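Local coordinates for protein chintase (Rhizomucor miehei, PDB 5YUQ) that hydrolyses chitin as a glycoside hydrolase family 18 chitinase, a TIM-barrel enzyme with a tunnel-shaped active site, at residues Gly1-Ser5 against Leu365-Arg369; Gly211-Lys216 against Tyr338-Leu344; Leu90-Val94 against Leu135-Leu139; Val50-His54 against Tyr97-Gly101; Gly236-Thr241 against Gly320-Phe326. One frame throughout, in Å; residues are numbered along the deposited sequence.

Interaction 1: Gly1-Ser5 against Leu365-Arg369; sequences GQKLS and LQDIR
Leu4, Lys3 and Ile368 carry most of this contact, which brings Lys3 and Leu4, near the N-terminus, against the loop after helix 360-363. Gln2 is extended, Lys3 turns with helical angles (phi -73°, psi -42°), and Leu4 and Ser5 begin the first barrel strand, 4-9. Gln366-Ile368 form a short 3-10 turn, with Ile368 N bonded to Leu365 O (3.1 Å) and Arg369 N to Gln366 O (3.0 Å). The backbones come nearest at Lys3 and Arg369, whose CA atoms are 5.4 Å apart.

Leu4 has chi1 and chi2 both t, and its side chain reaches into the turn. Its CD1 lies 3.8 Å from Leu365 CB, 3.5 Å from Gln366 NE2 and 3.6 Å from Arg369 CD. Its CB meets Ile368 CG2 at 3.8 Å. Ile368 (t, p) also sets CG2 3.6 Å from Lys3 O. The base of Lys3 packs on Arg369, CB to CB 4.1 Å; the Lys3 amine takes no part.

Arg369 NH1 donates to Gln366 OE1 (3.0 Å). Its guanidinium also binds Asp20 O and forms a salt bridge with Asp23, while Gln366 NE2 binds Lys21 O. The tail covers the start of the first strand of the TIM barrel, beside helix 329-341. No hydrogen bond links the two segments. Their contact is van der Waals, and the polar groups of Arg369 and Gln366 are satisfied around its edge.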
# COMPACT_ATOMS: atom_id res chain seq x y z
N GLY A 1 3.97 -18.57 6.82
CA GLY A 1 3.81 -17.24 6.24
C GLY A 1 2.63 -17.15 5.28
O GLY A 1 1.90 -18.12 5.08
N GLN A 2 2.44 -15.98 4.70
CA GLN A 2 1.37 -15.76 3.73
C GLN A 2 2.01 -15.32 2.42
O GLN A 2 2.57 -14.23 2.35
CB GLN A 2 0.42 -14.67 4.24
CG GLN A 2 -0.40 -15.08 5.46
CD GLN A 2 0.44 -15.32 6.71
OE1 GLN A 2 1.31 -14.52 7.05
NE2 GLN A 2 0.18 -16.44 7.38
N LYS A 3 1.94 -16.17 1.40
CA LYS A 3 2.65 -15.89 0.16
C LYS A 3 2.01 -14.77 -0.65
O LYS A 3 2.70 -13.92 -1.21
CB LYS A 3 2.79 -17.16 -0.69
CG LYS A 3 3.73 -18.21 -0.07
CD LYS A 3 5.16 -17.69 -0.05
CE LYS A 3 6.15 -18.72 0.50
NZ LYS A 3 6.35 -18.58 1.97
N LEU A 4 0.70 -14.81 -0.72
CA LEU A 4 -0.04 -13.80 -1.48
C LEU A 4 -1.17 -13.25 -0.65
O LEU A 4 -2.07 -13.96 -0.34
CB LEU A 4 -0.53 -14.45 -2.82
CG LEU A 4 -0.96 -13.45 -3.86
CD1 LEU A 4 -1.34 -14.21 -5.14
CD2 LEU A 4 -2.15 -12.80 -3.34
N SER A 5 -1.09 -11.97 -0.25
CA SER A 5 -2.11 -11.32 0.57
C SER A 5 -2.82 -10.28 -0.26
O SER A 5 -2.20 -9.54 -1.00
CB SER A 5 -1.47 -10.64 1.77
OG SER A 5 -0.79 -11.60 2.57
N LEU A 365 0.15 -12.86 -10.36
CA LEU A 365 0.88 -12.97 -9.10
C LEU A 365 1.08 -14.42 -8.67
O LEU A 365 1.80 -14.66 -7.71
CB LEU A 365 0.16 -12.20 -7.99
CG LEU A 365 0.01 -10.69 -8.20
CD1 LEU A 365 -0.68 -10.04 -7.00
CD2 LEU A 365 1.38 -10.07 -8.45
N GLN A 366 0.47 -15.37 -9.36
CA GLN A 366 0.43 -16.74 -8.83
C GLN A 366 1.77 -17.42 -8.61
O GLN A 366 1.87 -18.28 -7.75
CB GLN A 366 -0.51 -17.63 -9.66
CG GLN A 366 -1.94 -17.13 -9.62
CD GLN A 366 -2.49 -17.08 -8.21
OE1 GLN A 366 -2.55 -18.10 -7.52
NE2 GLN A 366 -2.88 -15.89 -7.76
N ASP A 367 2.81 -17.02 -9.34
CA ASP A 367 4.10 -17.68 -9.17
C ASP A 367 4.69 -17.48 -7.77
O ASP A 367 5.61 -18.20 -7.39
CB ASP A 367 5.11 -17.25 -10.23
CG ASP A 367 4.80 -17.83 -11.60
OD1 ASP A 367 4.00 -18.78 -11.67
OD2 ASP A 367 5.37 -17.34 -12.59
N ILE A 368 4.18 -16.52 -7.01
CA ILE A 368 4.67 -16.31 -5.65
C ILE A 368 4.22 -17.43 -4.73
O ILE A 368 4.87 -17.67 -3.70
CB ILE A 368 4.23 -14.93 -5.08
CG1 ILE A 368 5.12 -14.52 -3.90
CG2 ILE A 368 2.79 -14.98 -4.63
CD1 ILE A 368 6.54 -14.19 -4.29
N ARG A 369 3.14 -18.12 -5.07
CA ARG A 369 2.61 -19.14 -4.16
C ARG A 369 2.97 -20.55 -4.57
O ARG A 369 2.17 -21.48 -4.40
CB ARG A 369 1.11 -18.98 -3.91
CG ARG A 369 0.32 -18.34 -5.01
CD ARG A 369 -0.97 -17.75 -4.47
NE ARG A 369 -1.60 -18.61 -3.47
CZ ARG A 369 -2.65 -19.40 -3.71
NH1 ARG A 369 -3.18 -19.43 -4.92
NH2 ARG A 369 -3.15 -20.14 -2.74

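Interaction 2: Gly211-Lys216 against Tyr338-Leu344; sequences GNDAVK and YAKKQGL
Two neighbouring outer helices of the TIM barrel meet here, 211-220 and 329-341. Gly211-Lys216 is the first part of one. Tyr338-Lys341 belongs to the last part of the other, followed by a Schellman motif. There Gly343 has positive phi (65°), Gly343 N binds Lys340 O (3.1 Å), and Leu344 N binds Ala339 O (2.9 Å). The closest CA pairs are Asn212 with Tyr338 (8.2 Å) and Val215 with Gln342 (8.7 Å), so side chains bridge the gap.

Tyr338 has chi1 t and chi2 86°, which carries its ring across to helix 211-220. Its OH donates to Asn212 OD1 at 2.7 Å. Asn212 is t, with chi2 64°. Val215 (t) sits at the ring edge, with CG2 4.1 Å from Tyr338 CE2 and CB 3.7 Å from Tyr338 OH. Its other methyl, CG1, meets Leu344 CD2 at 3.9 Å; Leu344 is m, t.

Lys216 (m, m, t, p) folds back along its own helix. Its NZ makes a weak hydrogen bond to Asn212 OD1 (3.2 Å), and its CE lies 3.9 Å from Tyr338 OH and 3.7 Å from Gln342 OE1. Gln342 is m, m. Val215 also touches Ile178 of strand 175-178, so the apolar part lies toward the barrel. The chemistry is graded: aliphatic contacts lie on the inner side, and farther out Asn212 OD1 accepts a hydrogen bond from the Tyr338 hydroxyl and a weak one from Lys216 NZ.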
# COMPACT_ATOMS: atom_id res chain seq x y z
N GLY A 211 10.62 -0.58 -5.69
CA GLY A 211 10.49 -1.83 -4.98
C GLY A 211 11.86 -2.34 -4.55
O GLY A 211 12.07 -2.70 -3.39
N ASN A 212 12.80 -2.35 -5.48
CA ASN A 212 14.15 -2.81 -5.20
C ASN A 212 14.85 -1.97 -4.13
O ASN A 212 15.42 -2.52 -3.19
CB ASN A 212 14.99 -2.84 -6.48
CG ASN A 212 16.45 -3.15 -6.21
OD1 ASN A 212 16.79 -4.24 -5.74
ND2 ASN A 212 17.32 -2.20 -6.54
N ASP A 213 14.80 -0.65 -4.27
CA ASP A 213 15.47 0.22 -3.30
C ASP A 213 14.85 0.08 -1.92
O ASP A 213 15.55 0.07 -0.90
CB ASP A 213 15.41 1.68 -3.76
CG ASP A 213 16.27 1.93 -4.98
OD1 ASP A 213 17.51 2.02 -4.83
OD2 ASP A 213 15.71 2.05 -6.08
N ALA A 214 13.53 -0.06 -1.88
CA ALA A 214 12.82 -0.23 -0.62
C ALA A 214 13.22 -1.54 0.07
O ALA A 214 13.51 -1.56 1.27
CB ALA A 214 11.31 -0.18 -0.85
N VAL A 215 13.21 -2.63 -0.69
CA VAL A 215 13.59 -3.93 -0.15
C VAL A 215 15.01 -3.86 0.38
O VAL A 215 15.28 -4.31 1.50
CB VAL A 215 13.45 -5.03 -1.22
CG1 VAL A 215 14.22 -6.27 -0.83
CG2 VAL A 215 11.98 -5.35 -1.44
N LYS A 216 15.91 -3.26 -0.39
CA LYS A 216 17.30 -3.17 0.04
C LYS A 216 17.42 -2.32 1.30
O LYS A 216 18.19 -2.66 2.20
CB LYS A 216 18.21 -2.60 -1.05
CG LYS A 216 18.31 -3.46 -2.29
CD LYS A 216 18.67 -4.89 -1.97
CE LYS A 216 18.75 -5.74 -3.23
NZ LYS A 216 19.57 -5.07 -4.28
N TYR A 338 11.27 -10.79 -9.17
CA TYR A 338 12.17 -10.10 -8.26
C TYR A 338 11.99 -10.58 -6.82
O TYR A 338 12.97 -10.84 -6.12
CB TYR A 338 11.93 -8.59 -8.33
CG TYR A 338 12.76 -7.84 -7.32
CD1 TYR A 338 14.06 -7.46 -7.61
CD2 TYR A 338 12.24 -7.53 -6.06
CE1 TYR A 338 14.84 -6.78 -6.66
CE2 TYR A 338 13.01 -6.86 -5.13
CZ TYR A 338 14.30 -6.49 -5.43
OH TYR A 338 15.05 -5.83 -4.49
N ALA A 339 10.75 -10.67 -6.38
CA ALA A 339 10.46 -11.07 -5.01
C ALA A 339 11.00 -12.48 -4.74
O ALA A 339 11.56 -12.73 -3.67
CB ALA A 339 8.97 -11.01 -4.74
N LYS A 340 10.83 -13.38 -5.70
CA LYS A 340 11.32 -14.74 -5.53
C LYS A 340 12.85 -14.80 -5.49
O LYS A 340 13.43 -15.52 -4.68
CB LYS A 340 10.75 -15.66 -6.62
CG LYS A 340 9.24 -15.81 -6.53
CD LYS A 340 8.67 -16.59 -7.72
CE LYS A 340 9.15 -18.03 -7.73
NZ LYS A 340 8.43 -18.86 -6.72
N LYS A 341 13.50 -14.01 -6.35
CA LYS A 341 14.96 -13.95 -6.40
C LYS A 341 15.56 -13.41 -5.11
O LYS A 341 16.61 -13.86 -4.66
CB LYS A 341 15.41 -13.09 -7.59
CG LYS A 341 16.92 -12.91 -7.68
CD LYS A 341 17.34 -12.43 -9.07
CE LYS A 341 18.80 -12.01 -9.08
NZ LYS A 341 19.08 -10.95 -8.07
N GLN A 342 14.87 -12.44 -4.51
CA GLN A 342 15.33 -11.84 -3.27
C GLN A 342 14.95 -12.68 -2.05
O GLN A 342 15.33 -12.34 -0.93
CB GLN A 342 14.76 -10.44 -3.11
CG GLN A 342 15.25 -9.45 -4.15
CD GLN A 342 16.74 -9.23 -4.09
OE1 GLN A 342 17.32 -9.18 -3.01
NE2 GLN A 342 17.37 -9.09 -5.25
N GLY A 343 14.19 -13.75 -2.26
CA GLY A 343 13.76 -14.59 -1.16
C GLY A 343 12.81 -13.87 -0.21
O GLY A 343 12.87 -14.07 1.00
N LEU A 344 11.95 -13.03 -0.77
CA LEU A 344 10.98 -12.30 0.04
C LEU A 344 9.92 -13.25 0.56
O LEU A 344 9.74 -14.35 0.04
CB LEU A 344 10.30 -11.20 -0.78
CG LEU A 344 11.23 -10.14 -1.37
CD1 LEU A 344 10.41 -8.97 -1.90
CD2 LEU A 344 12.25 -9.65 -0.34

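Interaction 3: Leu90-Val94 against Leu135-Leu139; sequences LVDVV and LREKL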
# COMPACT_ATOMS: atom_id res chain seq x y z
N LEU A 90 -8.08 -3.43 20.63
CA LEU A 90 -7.58 -4.23 19.51
C LEU A 90 -7.72 -5.72 19.79
O LEU A 90 -8.07 -6.50 18.91
CB LEU A 90 -6.13 -3.88 19.19
CG LEU A 90 -5.91 -2.51 18.53
CD1 LEU A 90 -4.45 -2.13 18.60
CD2 LEU A 90 -6.39 -2.54 17.08
N VAL A 91 -7.43 -6.13 21.02
CA VAL A 91 -7.59 -7.52 21.40
C VAL A 91 -9.07 -7.90 21.32
O VAL A 91 -9.41 -8.99 20.87
CB VAL A 91 -7.03 -7.78 22.81
CG1 VAL A 91 -7.39 -9.18 23.29
CG2 VAL A 91 -5.52 -7.56 22.82
N ASP A 92 -9.94 -6.98 21.74
CA ASP A 92 -11.37 -7.25 21.70
C ASP A 92 -11.87 -7.45 20.28
O ASP A 92 -12.69 -8.33 20.03
CB ASP A 92 -12.17 -6.13 22.37
CG ASP A 92 -12.04 -6.13 23.87
OD1 ASP A 92 -11.55 -7.13 24.44
OD2 ASP A 92 -12.45 -5.12 24.49
N VAL A 93 -11.34 -6.66 19.39
CA VAL A 93 -11.76 -6.76 17.99
C VAL A 93 -11.37 -8.10 17.38
O VAL A 93 -12.09 -8.67 16.64
CB VAL A 93 -11.25 -5.59 17.13
CG1 VAL A 93 -9.81 -5.75 16.74
CG2 VAL A 93 -12.06 -5.54 15.86
N VAL A 94 -10.18 -8.56 17.72
CA VAL A 94 -9.71 -9.85 17.25
C VAL A 94 -10.65 -10.95 17.72
O VAL A 94 -11.07 -11.80 16.92
CB VAL A 94 -8.27 -10.15 17.70
CG1 VAL A 94 -7.92 -11.60 17.38
CG2 VAL A 94 -7.32 -9.21 16.99
N LEU A 135 0.54 -6.48 21.76
CA LEU A 135 -0.39 -7.34 21.04
C LEU A 135 0.11 -8.78 21.00
O LEU A 135 -0.67 -9.71 21.18
CB LEU A 135 -0.61 -6.84 19.61
CG LEU A 135 -1.29 -5.47 19.51
CD1 LEU A 135 -1.22 -4.95 18.10
CD2 LEU A 135 -2.73 -5.59 19.96
N ARG A 136 1.41 -8.96 20.80
CA ARG A 136 1.98 -10.31 20.77
C ARG A 136 1.79 -11.00 22.12
O ARG A 136 1.44 -12.17 22.17
CB ARG A 136 3.46 -10.26 20.41
CG ARG A 136 4.14 -11.64 20.45
CD ARG A 136 3.55 -12.57 19.41
NE ARG A 136 3.94 -12.16 18.06
CZ ARG A 136 3.28 -12.48 16.95
NH1 ARG A 136 2.16 -13.20 17.01
NH2 ARG A 136 3.73 -12.07 15.78
N GLU A 137 2.02 -10.26 23.20
CA GLU A 137 1.88 -10.84 24.53
C GLU A 137 0.43 -11.22 24.81
O GLU A 137 0.16 -12.27 25.38
CB GLU A 137 2.41 -9.87 25.60
CG GLU A 137 2.57 -10.49 26.98
CD GLU A 137 1.26 -10.57 27.74
OE1 GLU A 137 0.43 -9.66 27.57
OE2 GLU A 137 1.06 -11.55 28.50
N LYS A 138 -0.51 -10.37 24.40
CA LYS A 138 -1.91 -10.64 24.69
C LYS A 138 -2.59 -11.64 23.76
O LYS A 138 -3.48 -12.37 24.19
CB LYS A 138 -2.71 -9.33 24.77
CG LYS A 138 -2.68 -8.73 26.17
CD LYS A 138 -2.88 -7.24 26.18
CE LYS A 138 -2.49 -6.68 27.55
NZ LYS A 138 -3.14 -7.44 28.64
N LEU A 139 -2.15 -11.68 22.51
CA LEU A 139 -2.80 -12.53 21.51
C LEU A 139 -2.06 -13.84 21.25
O LEU A 139 -2.65 -14.80 20.75
CB LEU A 139 -3.00 -11.77 20.20
CG LEU A 139 -3.89 -10.53 20.30
CD1 LEU A 139 -3.78 -9.68 19.04
CD2 LEU A 139 -5.34 -10.94 20.53
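Helices 80-97 and 124-139 lie side by side on the outside of the TIM barrel, flanking strand 101-105. Their local axes approach to 10.7 Å and cross at -44°, with chain directions 44° apart. The nearest CA atoms are those of Val91 and Leu139, 6.9 Å apart.

Val91 is the central bump. It enters the hollow bounded by Leu135, Lys138 and Leu139 on the facing helix. Its CG2 rests 3.9 Å from Lys138 CB and 4.5 Å from Leu135 CD2, while its CG1 touches Leu139 CD2 at 3.9 Å. Leu139 returns the fit by filling the dip between Val91 and Val94, one turn apart. Its CD1 lies 4.1 Å from Val94 CG2. At the other end of the contact, Leu135 extends its CD2 to 3.9 Å from Leu90 CB. Val91 and Val94 thus meet Leu139, while Leu90 meets Leu135.

Lys138 gives its CB to the contact, and its amine takes no part. The inner side is closed by the barrel: Val94 and Leu139 both touch Leu102, Leu135 touches Leu104, and Leu90 touches Val64 of strand 59-65. No hydrogen bond or salt bridge joins the segments. The contact is thus held by complementary aliphatic shape, continuous with the apolar layer between the helices and the barrel strands.

Interaction 4: Val50-His54 against Tyr97-Gly101; sequences VQEAH and YDLDG
The contact belongs to the loop that joins helix 80-97 to barrel strand 101-105, where that loop packs against helix 43-55. Val50-His54 is regular helix. Asp98 takes positive phi (55°) in a Schellman motif that ends helix 80-97. Leu99 is then extended, Asp100 turns, and Gly101 starts the strand. The nearest CA atoms are those of Val50 and Leu99, 7.2 Å apart.

His54 (chi1 m, chi2 171°) places its ring edge-on to the loop. Its NE2 donates to Asp100 OD2 at 2.7 Å, with an angle of 165° at the hydrogen. Asp100 (m) also accepts from Ile60 N through OD2. At the other ring nitrogen, a water lies 2.7 Å from His54 ND1 and donates to Asp98 OD2, also 2.7 Å away. His54 CE1 approaches Asp98 O at 3.0 Å.

Asp100-Gly101 opens the stretch that corresponds to the DGxDxDxE signature of family 18, with Asn in place of the middle Asp. It runs along the fourth TIM-barrel strand. The His54-Asp100 pair lies at the N-terminal start of that strand, whereas the catalytic residues of this family lie at the C-terminal ends.

Val50 (t) fills the apolar side. Its CG2 meets Leu99 CD2 at 3.9 Å, and its CG1 lies 3.3 Å from Tyr97 O. The Tyr97 OH is bonded to Asp43. Val50 and His54 both also touch Ile60 of strand 59-65.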
# COMPACT_ATOMS: atom_id res chain seq x y z
N VAL A 50 -15.14 -12.74 7.05
CA VAL A 50 -14.42 -13.66 7.92
C VAL A 50 -15.00 -15.07 7.81
O VAL A 50 -14.27 -16.05 7.68
CB VAL A 50 -14.43 -13.21 9.40
CG1 VAL A 50 -13.87 -14.31 10.28
CG2 VAL A 50 -13.60 -11.95 9.57
N GLN A 51 -16.33 -15.16 7.84
CA GLN A 51 -16.98 -16.46 7.71
C GLN A 51 -16.65 -17.12 6.37
O GLN A 51 -16.34 -18.31 6.31
CB GLN A 51 -18.49 -16.31 7.90
CG GLN A 51 -19.22 -17.64 7.87
CD GLN A 51 -18.73 -18.58 8.95
OE1 GLN A 51 -18.99 -18.38 10.14
NE2 GLN A 51 -17.99 -19.61 8.55
N GLU A 52 -16.69 -16.34 5.29
CA GLU A 52 -16.35 -16.87 3.97
C GLU A 52 -14.92 -17.34 3.92
O GLU A 52 -14.63 -18.41 3.41
CB GLU A 52 -16.60 -15.83 2.88
CG GLU A 52 -18.04 -15.44 2.70
CD GLU A 52 -18.25 -14.47 1.55
OE1 GLU A 52 -19.41 -14.08 1.32
OE2 GLU A 52 -17.25 -14.11 0.89
N ALA A 53 -14.00 -16.52 4.44
CA ALA A 53 -12.60 -16.90 4.45
C ALA A 53 -12.38 -18.19 5.21
O ALA A 53 -11.67 -19.09 4.75
CB ALA A 53 -11.76 -15.79 5.06
N HIS A 54 -12.99 -18.28 6.38
CA HIS A 54 -12.79 -19.44 7.23
C HIS A 54 -13.44 -20.70 6.67
O HIS A 54 -12.88 -21.78 6.79
CB HIS A 54 -13.24 -19.12 8.66
CG HIS A 54 -12.30 -18.19 9.37
ND1 HIS A 54 -12.59 -17.62 10.59
CD2 HIS A 54 -11.08 -17.73 9.01
CE1 HIS A 54 -11.58 -16.85 10.96
NE2 HIS A 54 -10.65 -16.90 10.02
N TYR A 97 -14.36 -10.61 16.11
CA TYR A 97 -14.49 -10.93 14.69
C TYR A 97 -13.75 -12.20 14.30
O TYR A 97 -13.71 -12.55 13.12
CB TYR A 97 -14.05 -9.75 13.82
CG TYR A 97 -15.00 -8.59 13.91
CD1 TYR A 97 -16.11 -8.51 13.08
CD2 TYR A 97 -14.81 -7.58 14.84
CE1 TYR A 97 -17.00 -7.46 13.17
CE2 TYR A 97 -15.68 -6.52 14.93
CZ TYR A 97 -16.78 -6.47 14.09
OH TYR A 97 -17.65 -5.41 14.19
N ASP A 98 -13.18 -12.89 15.29
CA ASP A 98 -12.47 -14.14 15.08
C ASP A 98 -11.38 -13.96 14.04
O ASP A 98 -11.21 -14.78 13.15
CB ASP A 98 -13.45 -15.25 14.65
CG ASP A 98 -12.86 -16.63 14.76
OD1 ASP A 98 -11.97 -16.84 15.60
OD2 ASP A 98 -13.30 -17.52 14.00
N LEU A 99 -10.62 -12.88 14.17
CA LEU A 99 -9.62 -12.55 13.18
C LEU A 99 -8.37 -13.40 13.37
O LEU A 99 -8.03 -13.78 14.49
CB LEU A 99 -9.25 -11.07 13.26
CG LEU A 99 -10.39 -10.08 13.02
CD1 LEU A 99 -9.95 -8.67 13.41
CD2 LEU A 99 -10.82 -10.13 11.57
N ASP A 100 -7.69 -13.69 12.27
CA ASP A 100 -6.44 -14.43 12.33
C ASP A 100 -5.25 -13.52 12.52
O ASP A 100 -4.14 -13.99 12.79
CB ASP A 100 -6.26 -15.21 11.04
CG ASP A 100 -7.42 -16.14 10.80
OD1 ASP A 100 -7.59 -17.05 11.63
OD2 ASP A 100 -8.16 -15.94 9.82
N GLY A 101 -5.47 -12.22 12.39
CA GLY A 101 -4.38 -11.29 12.59
C GLY A 101 -4.75 -9.83 12.52
O GLY A 101 -5.89 -9.47 12.23
O HOH W 1 -14.96 -18.00 11.87

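Interaction 5: Gly236-Thr241 against Gly320-Phe326; sequences GRVSKT and GSKVLSF
Five backbone hydrogen bonds join these antiparallel strands. Arg237 N binds Ser325 O (2.8 Å) and Ser325 N binds Arg237 O (2.9 Å). Ser239 N binds Val323 O and Val323 N binds Ser239 O, both at 2.8 Å. Thr241 N binds Ser321 O (2.9 Å). Val238-Leu324 and Lys240-Lys322 are non-hydrogen-bonded pairs, with CA atoms 4.2 and 4.6 Å apart. The axes of the short segments approach to 4.5 Å, and their N-to-C directions are 155° apart. Ser321 OG lies 2.8 Å from Thr241 OG1; Thr241 OG1 is also hydrogen-bonded to Glu243 O, and Ser321 OG to Tyr316 OH. Arg237 forms a salt bridge with Asp182.

On one face, Val238 CG1 (chi1 m) packs on Leu324 CD1 (t, p) at 3.8 Å. On the other, Val323 (p) sets CG1 3.8 Å from Ser239 CB. At the strand end, Thr241 CG2 lies 3.5 Å from Val323 CG1. Gly236 CA passes 3.0 Å from Ser325 O, too tight for a side chain.

Ser321, at positive phi (46°), and Lys322 both face Ser317, a G1 beta bulge. Strand 322-325 lies between 312-317 and the seventh barrel strand, 228-240, consistent with the family 18 insertion before helix 329-341. Trp302 touches Val238, Lys322 and Leu324, and helix 287-292 packs on Leu324 and Phe326.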
# COMPACT_ATOMS: atom_id res chain seq x y z
N GLY A 236 -3.18 2.24 -11.74
CA GLY A 236 -2.12 3.14 -12.15
C GLY A 236 -2.50 4.56 -11.77
O GLY A 236 -3.53 4.78 -11.13
N ARG A 237 -1.67 5.51 -12.16
CA ARG A 237 -1.96 6.92 -11.87
C ARG A 237 -1.70 7.77 -13.10
O ARG A 237 -0.74 7.55 -13.82
CB ARG A 237 -1.10 7.42 -10.71
CG ARG A 237 -1.13 8.94 -10.53
CD ARG A 237 -0.60 9.38 -9.16
NE ARG A 237 -1.43 8.82 -8.09
CZ ARG A 237 -1.13 7.72 -7.43
NH1 ARG A 237 0.00 7.07 -7.69
NH2 ARG A 237 -1.94 7.27 -6.49
N VAL A 238 -2.59 8.74 -13.33
CA VAL A 238 -2.34 9.71 -14.39
C VAL A 238 -1.68 10.97 -13.85
O VAL A 238 -1.94 11.40 -12.72
CB VAL A 238 -3.63 10.08 -15.17
CG1 VAL A 238 -4.13 8.89 -15.96
CG2 VAL A 238 -4.71 10.61 -14.22
N SER A 239 -0.77 11.52 -14.65
CA SER A 239 -0.20 12.84 -14.41
C SER A 239 -0.43 13.65 -15.66
O SER A 239 -0.65 13.11 -16.75
CB SER A 239 1.30 12.74 -14.14
OG SER A 239 1.56 12.00 -12.96
N LYS A 240 -0.38 14.97 -15.53
CA LYS A 240 -0.51 15.84 -16.68
C LYS A 240 0.88 16.28 -17.13
O LYS A 240 1.58 16.96 -16.38
CB LYS A 240 -1.33 17.07 -16.32
CG LYS A 240 -1.59 17.98 -17.52
CD LYS A 240 -2.34 19.23 -17.13
CE LYS A 240 -2.73 20.01 -18.38
NZ LYS A 240 -3.45 21.26 -18.03
N THR A 241 1.28 15.89 -18.34
CA THR A 241 2.58 16.32 -18.85
C THR A 241 2.48 17.75 -19.39
O THR A 241 1.42 18.18 -19.86
CB THR A 241 3.12 15.38 -19.93
OG1 THR A 241 2.32 15.50 -21.12
CG2 THR A 241 3.06 13.94 -19.45
N GLY A 320 -5.99 15.77 -23.18
CA GLY A 320 -5.74 16.02 -21.77
C GLY A 320 -4.27 15.96 -21.40
O GLY A 320 -3.92 16.22 -20.24
N SER A 321 -3.42 15.64 -22.37
CA SER A 321 -1.97 15.50 -22.18
C SER A 321 -1.64 14.69 -20.93
O SER A 321 -0.85 15.10 -20.09
CB SER A 321 -1.28 16.86 -22.13
OG SER A 321 0.13 16.71 -22.29
N LYS A 322 -2.25 13.52 -20.84
CA LYS A 322 -2.13 12.68 -19.65
C LYS A 322 -1.14 11.56 -19.88
O LYS A 322 -1.19 10.88 -20.90
CB LYS A 322 -3.49 12.06 -19.31
CG LYS A 322 -4.63 13.06 -19.32
CD LYS A 322 -5.89 12.49 -18.71
CE LYS A 322 -6.57 11.48 -19.61
NZ LYS A 322 -8.02 11.35 -19.27
N VAL A 323 -0.25 11.35 -18.91
CA VAL A 323 0.53 10.12 -18.87
C VAL A 323 -0.01 9.21 -17.77
O VAL A 323 -0.25 9.66 -16.65
CB VAL A 323 2.04 10.37 -18.69
CG1 VAL A 323 2.31 11.15 -17.41
CG2 VAL A 323 2.80 9.04 -18.69
N LEU A 324 -0.25 7.95 -18.12
CA LEU A 324 -0.70 6.95 -17.17
C LEU A 324 0.46 6.02 -16.90
O LEU A 324 0.95 5.37 -17.82
CB LEU A 324 -1.86 6.13 -17.75
CG LEU A 324 -2.30 4.88 -16.97
CD1 LEU A 324 -2.94 5.27 -15.67
CD2 LEU A 324 -3.26 4.04 -17.82
N SER A 325 0.91 5.97 -15.65
CA SER A 325 1.85 4.94 -15.25
C SER A 325 1.02 3.85 -14.60
O SER A 325 0.21 4.13 -13.72
CB SER A 325 2.86 5.46 -14.24
OG SER A 325 3.58 4.36 -13.69
N PHE A 326 1.21 2.61 -15.03
CA PHE A 326 0.40 1.52 -14.49
C PHE A 326 1.17 0.22 -14.35
O PHE A 326 2.38 0.19 -14.56
CB PHE A 326 -0.92 1.33 -15.28
CG PHE A 326 -0.75 0.91 -16.72
CD1 PHE A 326 -0.27 1.79 -17.68
CD2 PHE A 326 -1.15 -0.37 -17.13
CE1 PHE A 326 -0.15 1.40 -19.02
CE2 PHE A 326 -1.03 -0.76 -18.46
CZ PHE A 326 -0.53 0.12 -19.41

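In the fold
Interactions 1 to 4 are spread round the TIM barrel, while interaction 5 joins it to strands consistent with the family 18 insertion. Interaction 1 closes the chain, and the other four are nested inside its loop. It touches interaction 2 through helix 329-341, where Lys340 NZ lies 3.0 Å from Asp367 O, a probable hydrogen bond. Interaction 4 follows directly on helix 80-97, which carries one side of interaction 3; Val94 O, 3.0 Å from Leu99 N, probably bonds the last turn to the loop. Interaction 5 is nested inside interaction 2. Its centre is about 42 Å from that of interaction 3. In this family the active site lies at the C-terminal strand ends, whereas interactions 1 and 4 involve strand starts.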